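Local structure of putative oxidoreductase (Klebsiella pneumoniae subsp. pneumoniae MGH 78578, 3E82) at residues W129-L134 against Q292-G297; D256-Q261 against A271-D276. The protein probably acts as a nucleotide-dependent oxidoreductase of the Gfo/Idh/MocA family, with a Rossmann-type domain expected to hold NAD. One frame throughout, in Å; residues are numbered along the deposited sequence.

Contact 1 (W129-L134 against Q292-G297)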
loop_
_atom_site.group_PDB
_atom_site.type_symbol
_atom_site.label_atom_id
_atom_site.label_comp_id
_atom_site.label_asym_id
_atom_site.label_seq_id
_atom_site.Cartn_x
_atom_site.Cartn_y
_atom_site.Cartn_z
ATOM N N TRP B 129 19.533 10.783 7.652
ATOM C CA TRP B 129 20.839 10.429 7.112
ATOM C C TRP B 129 21.049 8.924 6.986
ATOM O O TRP B 129 22.180 8.449 6.965
ATOM C CB TRP B 129 21.919 11.062 7.989
ATOM C CG TRP B 129 21.745 12.545 8.028
ATOM C CD1 TRP B 129 22.216 13.452 7.118
ATOM C CD2 TRP B 129 20.967 13.291 8.970
ATOM N NE1 TRP B 129 21.778 14.715 7.438
ATOM C CE2 TRP B 129 21.008 14.646 8.569
ATOM C CE3 TRP B 129 20.236 12.945 10.113
ATOM C CZ2 TRP B 129 20.344 15.657 9.271
ATOM C CZ3 TRP B 129 19.573 13.956 10.814
ATOM C CH2 TRP B 129 19.634 15.296 10.386
ATOM N N ASP B 130 19.946 8.186 6.910
ATOM C CA ASP B 130 19.979 6.737 6.766
ATOM C C ASP B 130 20.374 6.352 5.339
ATOM O O ASP B 130 19.998 7.025 4.380
ATOM C CB ASP B 130 18.607 6.146 7.094
ATOM C CG ASP B 130 18.334 6.091 8.591
ATOM O OD1 ASP B 130 19.113 6.688 9.361
ATOM O OD2 ASP B 130 17.341 5.453 8.995
ATOM N N SER B 131 21.128 5.263 5.214
ATOM C CA SER B 131 21.585 4.787 3.916
ATOM C C SER B 131 20.421 4.590 2.935
ATOM O O SER B 131 20.484 5.065 1.801
ATOM C CB SER B 131 22.378 3.478 4.074
ATOM O OG SER B 131 21.591 2.449 4.652
ATOM N N ASP B 132 19.359 3.911 3.366
ATOM C CA ASP B 132 18.216 3.689 2.479
ATOM C C ASP B 132 17.562 4.991 2.030
ATOM O O ASP B 132 17.321 5.185 0.840
ATOM C CB ASP B 132 17.167 2.767 3.127
ATOM C CG ASP B 132 16.907 3.089 4.592
ATOM O OD1 ASP B 132 17.092 4.254 5.012
ATOM O OD2 ASP B 132 16.496 2.162 5.318
ATOM N N TYR B 133 17.280 5.884 2.973
ATOM C CA TYR B 133 16.664 7.163 2.640
ATOM C C TYR B 133 17.562 8.012 1.737
ATOM O O TYR B 133 17.104 8.532 0.719
ATOM C CB TYR B 133 16.340 7.941 3.912
ATOM C CG TYR B 133 15.878 9.363 3.670
ATOM C CD1 TYR B 133 14.644 9.630 3.081
ATOM C CD2 TYR B 133 16.672 10.440 4.057
ATOM C CE1 TYR B 133 14.205 10.943 2.893
ATOM C CE2 TYR B 133 16.245 11.756 3.875
ATOM C CZ TYR B 133 15.014 11.999 3.298
ATOM O OH TYR B 133 14.576 13.295 3.158
ATOM N N LEU B 134 18.831 8.161 2.109
ATOM C CA LEU B 134 19.755 8.950 1.296
ATOM C C LEU B 134 19.836 8.387 -0.118
ATOM O O LEU B 134 19.878 9.143 -1.088
ATOM C CB LEU B 134 21.155 8.973 1.920
ATOM C CG LEU B 134 21.297 9.833 3.180
ATOM C CD1 LEU B 134 22.731 9.737 3.709
ATOM C CD2 LEU B 134 20.936 11.276 2.853
ATOM N N GLN B 292 22.442 0.186 -8.069
ATOM C CA GLN B 292 23.171 1.428 -7.852
ATOM C C GLN B 292 23.614 1.407 -6.400
ATOM O O GLN B 292 22.796 1.192 -5.497
ATOM C CB GLN B 292 22.296 2.651 -8.109
ATOM C CG GLN B 292 23.056 3.954 -7.896
ATOM C CD GLN B 292 22.293 5.173 -8.363
ATOM O OE1 GLN B 292 21.813 5.222 -9.495
ATOM N NE2 GLN B 292 22.192 6.178 -7.495
ATOM N N ALA B 293 24.909 1.602 -6.179
ATOM C CA ALA B 293 25.458 1.588 -4.828
ATOM C C ALA B 293 24.694 2.540 -3.917
ATOM O O ALA B 293 24.389 3.668 -4.294
ATOM C CB ALA B 293 26.945 1.957 -4.848
ATOM N N THR B 294 24.365 2.057 -2.722
ATOM C CA THR B 294 23.658 2.863 -1.736
ATOM C C THR B 294 24.676 3.662 -0.927
ATOM O O THR B 294 25.673 3.116 -0.454
ATOM C CB THR B 294 22.844 1.979 -0.766
ATOM O OG1 THR B 294 21.944 1.149 -1.514
ATOM C CG2 THR B 294 22.037 2.847 0.200
ATOM N N PRO B 295 24.442 4.972 -0.771
ATOM C CA PRO B 295 25.361 5.821 -0.009
ATOM C C PRO B 295 25.413 5.432 1.466
ATOM O O PRO B 295 24.444 4.896 2.020
ATOM C CB PRO B 295 24.804 7.225 -0.237
ATOM C CG PRO B 295 23.333 6.974 -0.427
ATOM C CD PRO B 295 23.312 5.754 -1.301
ATOM N N GLN B 296 26.558 5.683 2.088
ATOM C CA GLN B 296 26.744 5.363 3.494
ATOM C C GLN B 296 25.805 6.235 4.305
ATOM O O GLN B 296 25.556 7.386 3.946
ATOM C CB GLN B 296 28.187 5.649 3.929
ATOM C CG GLN B 296 28.510 5.189 5.357
ATOM C CD GLN B 296 29.334 6.210 6.152
ATOM O OE1 GLN B 296 30.216 6.872 5.609
ATOM N NE2 GLN B 296 29.053 6.321 7.447
ATOM N N GLY B 297 25.276 5.686 5.389
ATOM C CA GLY B 297 24.394 6.464 6.242
ATOM C C GLY B 297 25.158 6.909 7.478
ATOM O O GLY B 297 26.116 6.248 7.875
#
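The puckered ring of Pro295 touches Leu134 with its CG corner, which lies 3.8 Å from Leu134 CB. The flat indole of Trp129 leads away from the loop and lies against Gln301, Tyr302 and Leu305 of helix 300-310. Further along Leu134, CD1 comes to 3.7 Å from the Gln296 carbonyl oxygen O. At the start of helix 131-142, Thr294 places CG2 anti to its backbone N, and this methyl group approaches Ser131 O to 3.1 Å. Ser131 CB in turn abuts the carbonyl of Pro295, at 3.2 Å from its O, while the Ser131 CA adds a CH...O contact to the same oxygen. Gly297, bare of any side chain, brings its CA to 3.1 Å from Trp129 O and 3.6 Å from Ser131 N, so the two backbones come close at this one point, where the loop passes the helix start. No hydrogen bond joins the two segments, so the loop after strand 289-292 rests on the helix by shape and close carbon-oxygen contacts, while the hydroxyls of Ser131 and Thr294 are bonded outside the two segments, Ser131 OG to Asp276 and Thr294 OG1 to the carbonyl of Asp278.

Contact 2 (D256-Q261 against A271-D276)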
loop_
_atom_site.group_PDB
_atom_site.type_symbol
_atom_site.label_atom_id
_atom_site.label_comp_id
_atom_site.label_asym_id
_atom_site.label_seq_id
_atom_site.Cartn_x
_atom_site.Cartn_y
_atom_site.Cartn_z
ATOM N N ASP B 256 18.364 0.578 6.691
ATOM C CA ASP B 256 19.645 1.070 7.180
ATOM C C ASP B 256 20.029 0.211 8.397
ATOM O O ASP B 256 19.154 -0.240 9.133
ATOM C CB ASP B 256 19.484 2.546 7.580
ATOM C CG ASP B 256 20.674 3.082 8.340
ATOM O OD1 ASP B 256 21.564 3.709 7.721
ATOM O OD2 ASP B 256 20.716 2.864 9.565
ATOM N N GLN B 257 21.325 -0.013 8.610
ATOM C CA GLN B 257 21.780 -0.848 9.729
ATOM C C GLN B 257 22.425 -0.117 10.912
ATOM O O GLN B 257 22.996 -0.764 11.794
ATOM C CB GLN B 257 22.779 -1.911 9.239
ATOM C CG GLN B 257 24.110 -1.327 8.748
ATOM C CD GLN B 257 25.281 -2.316 8.796
ATOM O OE1 GLN B 257 26.298 -2.114 8.127
ATOM N NE2 GLN B 257 25.146 -3.376 9.594
ATOM N N GLN B 258 22.348 1.209 10.948
ATOM C CA GLN B 258 22.968 1.938 12.051
ATOM C C GLN B 258 22.421 1.518 13.405
ATOM O O GLN B 258 23.187 1.326 14.350
ATOM C CB GLN B 258 22.787 3.448 11.889
ATOM C CG GLN B 258 23.521 4.025 10.709
ATOM C CD GLN B 258 23.244 5.496 10.540
ATOM O OE1 GLN B 258 23.616 6.315 11.388
ATOM N NE2 GLN B 258 22.575 5.846 9.453
ATOM N N GLU B 259 21.105 1.371 13.508
ATOM C CA GLU B 259 20.521 0.976 14.782
ATOM C C GLU B 259 21.077 -0.365 15.260
ATOM O O GLU B 259 21.456 -0.501 16.424
ATOM C CB GLU B 259 18.994 0.901 14.693
ATOM C CG GLU B 259 18.344 0.647 16.053
ATOM C CD GLU B 259 16.837 0.477 15.983
ATOM O OE1 GLU B 259 16.371 -0.505 15.362
ATOM O OE2 GLU B 259 16.119 1.324 16.558
ATOM N N SER B 260 21.130 -1.350 14.365
ATOM C CA SER B 260 21.648 -2.671 14.722
ATOM C C SER B 260 23.103 -2.557 15.131
ATOM O O SER B 260 23.556 -3.238 16.055
ATOM C CB SER B 260 21.537 -3.636 13.545
ATOM O OG SER B 260 20.200 -3.715 13.099
ATOM N N GLN B 261 23.843 -1.702 14.432
ATOM C CA GLN B 261 25.240 -1.505 14.762
ATOM C C GLN B 261 25.341 -0.914 16.177
ATOM O O GLN B 261 26.126 -1.388 16.992
ATOM C CB GLN B 261 25.905 -0.593 13.723
ATOM C CG GLN B 261 26.012 -1.245 12.342
ATOM C CD GLN B 261 26.760 -0.390 11.342
ATOM O OE1 GLN B 261 26.343 0.723 11.025
ATOM N NE2 GLN B 261 27.873 -0.909 10.834
ATOM N N ALA B 271 35.030 2.245 11.112
ATOM C CA ALA B 271 35.148 1.610 9.800
ATOM C C ALA B 271 33.871 1.299 9.026
ATOM O O ALA B 271 33.616 1.890 7.971
ATOM C CB ALA B 271 35.983 0.332 9.922
ATOM N N ASP B 272 33.078 0.365 9.536
ATOM C CA ASP B 272 31.857 -0.054 8.849
ATOM C C ASP B 272 30.570 0.662 9.262
ATOM O O ASP B 272 29.475 0.229 8.892
ATOM C CB ASP B 272 31.669 -1.563 9.024
ATOM C CG ASP B 272 32.964 -2.340 8.827
ATOM O OD1 ASP B 272 33.682 -2.069 7.838
ATOM O OD2 ASP B 272 33.258 -3.226 9.657
ATOM N N TRP B 273 30.696 1.747 10.019
ATOM C CA TRP B 273 29.531 2.506 10.475
ATOM C C TRP B 273 28.682 3.000 9.297
ATOM O O TRP B 273 29.194 3.616 8.369
ATOM C CB TRP B 273 29.995 3.695 11.338
ATOM C CG TRP B 273 28.900 4.664 11.744
ATOM C CD1 TRP B 273 28.735 5.945 11.304
ATOM C CD2 TRP B 273 27.824 4.414 12.659
ATOM N NE1 TRP B 273 27.622 6.510 11.887
ATOM C CE2 TRP B 273 27.045 5.592 12.721
ATOM C CE3 TRP B 273 27.443 3.309 13.432
ATOM C CZ2 TRP B 273 25.904 5.694 13.524
ATOM C CZ3 TRP B 273 26.305 3.410 14.233
ATOM C CH2 TRP B 273 25.550 4.596 14.271
ATOM N N GLY B 274 27.385 2.702 9.333
ATOM C CA GLY B 274 26.487 3.148 8.278
ATOM C C GLY B 274 26.651 2.565 6.882
ATOM O O GLY B 274 25.982 3.009 5.943
ATOM N N GLN B 275 27.529 1.581 6.721
ATOM C CA GLN B 275 27.723 0.980 5.409
ATOM C C GLN B 275 26.489 0.182 5.039
ATOM O O GLN B 275 25.856 -0.431 5.899
ATOM C CB GLN B 275 28.961 0.078 5.404
ATOM C CG GLN B 275 30.263 0.867 5.432
ATOM C CD GLN B 275 30.426 1.744 4.204
ATOM O OE1 GLN B 275 30.989 2.837 4.275
ATOM N NE2 GLN B 275 29.938 1.265 3.069
ATOM N N ASP B 276 26.145 0.195 3.757
ATOM C CA ASP B 276 24.974 -0.524 3.280
ATOM C C ASP B 276 25.287 -1.184 1.938
ATOM O O ASP B 276 25.275 -0.528 0.896
ATOM C CB ASP B 276 23.807 0.449 3.120
ATOM C CG ASP B 276 22.477 -0.257 2.974
ATOM O OD1 ASP B 276 22.472 -1.463 2.642
ATOM O OD2 ASP B 276 21.438 0.403 3.186
HETATM O O HOH W 1 23.068 1.209 6.827
#
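A type II beta turn, Asp272 to Gln275, is held by the side-chain amide of Gln261 from the first turn of helix 258-263. Both ends of the amide are used. Gln261 OE1 takes the Gly274 N-H on a lone pair at 2.8 Å, and Gln261 NE2 gives to Asp272 O, also at 2.8 Å and nearly straight. This second donor stands above the carbonyl plane, 57° out of it, and Gln275 N, closing the turn at 3.2 Å, reaches Asp272 O from the opposite face. Gly274 occupies the turn position with positive phi. Trp273 has CG anti to its backbone N (chi1 173°), and the six-membered ring of its indole comes up to Gln258. There Gln258 CG makes a CH-pi contact over one face, 4.2 Å from the centroid of that ring, and the Gln258 amide plane stands 81° from the ring plane, with Gln258 OE1 3.2 Å from Trp273 CZ2. The segments belong to the connection between the neighbouring antiparallel strands 248-252 and 280-284 of the C-terminal alpha/beta domain. An Asx turn leads into the helix: Asp256 OD2 accepts from Gln258 N, which stands above the carboxylate plane, at 2.7 Å. Asp256 OD1 receives Gln258 NE2 at 2.9 Å; together with Gln299 N, which bonds to Gln258 OE1, this sets the rotation of the amide. A water accepts from Gln257 N at 2.8 Å and donates weakly to Asp256 OD1 and Gln275 O. Beyond the two segments, Trp273 NE1 bonds to Asp298 OD1, while the indole also touches Leu26 of helix 17-28 in the Rossmann-type domain.

In the fold
Both segments of contact 2 fall between the two of contact 1 in sequence, and the contact centres are about 10 Å apart. Direct bonds connect them: Asp132 OD2 probably accepts from Asp256 N, Asp256 OD1 takes Ser131 N, and the backbones of Gly274 and Gly297 are hydrogen-bonded. The start of helix 131-142, the start of helix 258-263 and the loop ahead of helix 300-310 thus converge on the side of the mixed sheet where strands 248-252 and 289-292 end and strand 280-284 begins. Asp276 also binds Lys252 and Arg254 by salt bridges, tying this cluster of loops to the end of strand 248-252.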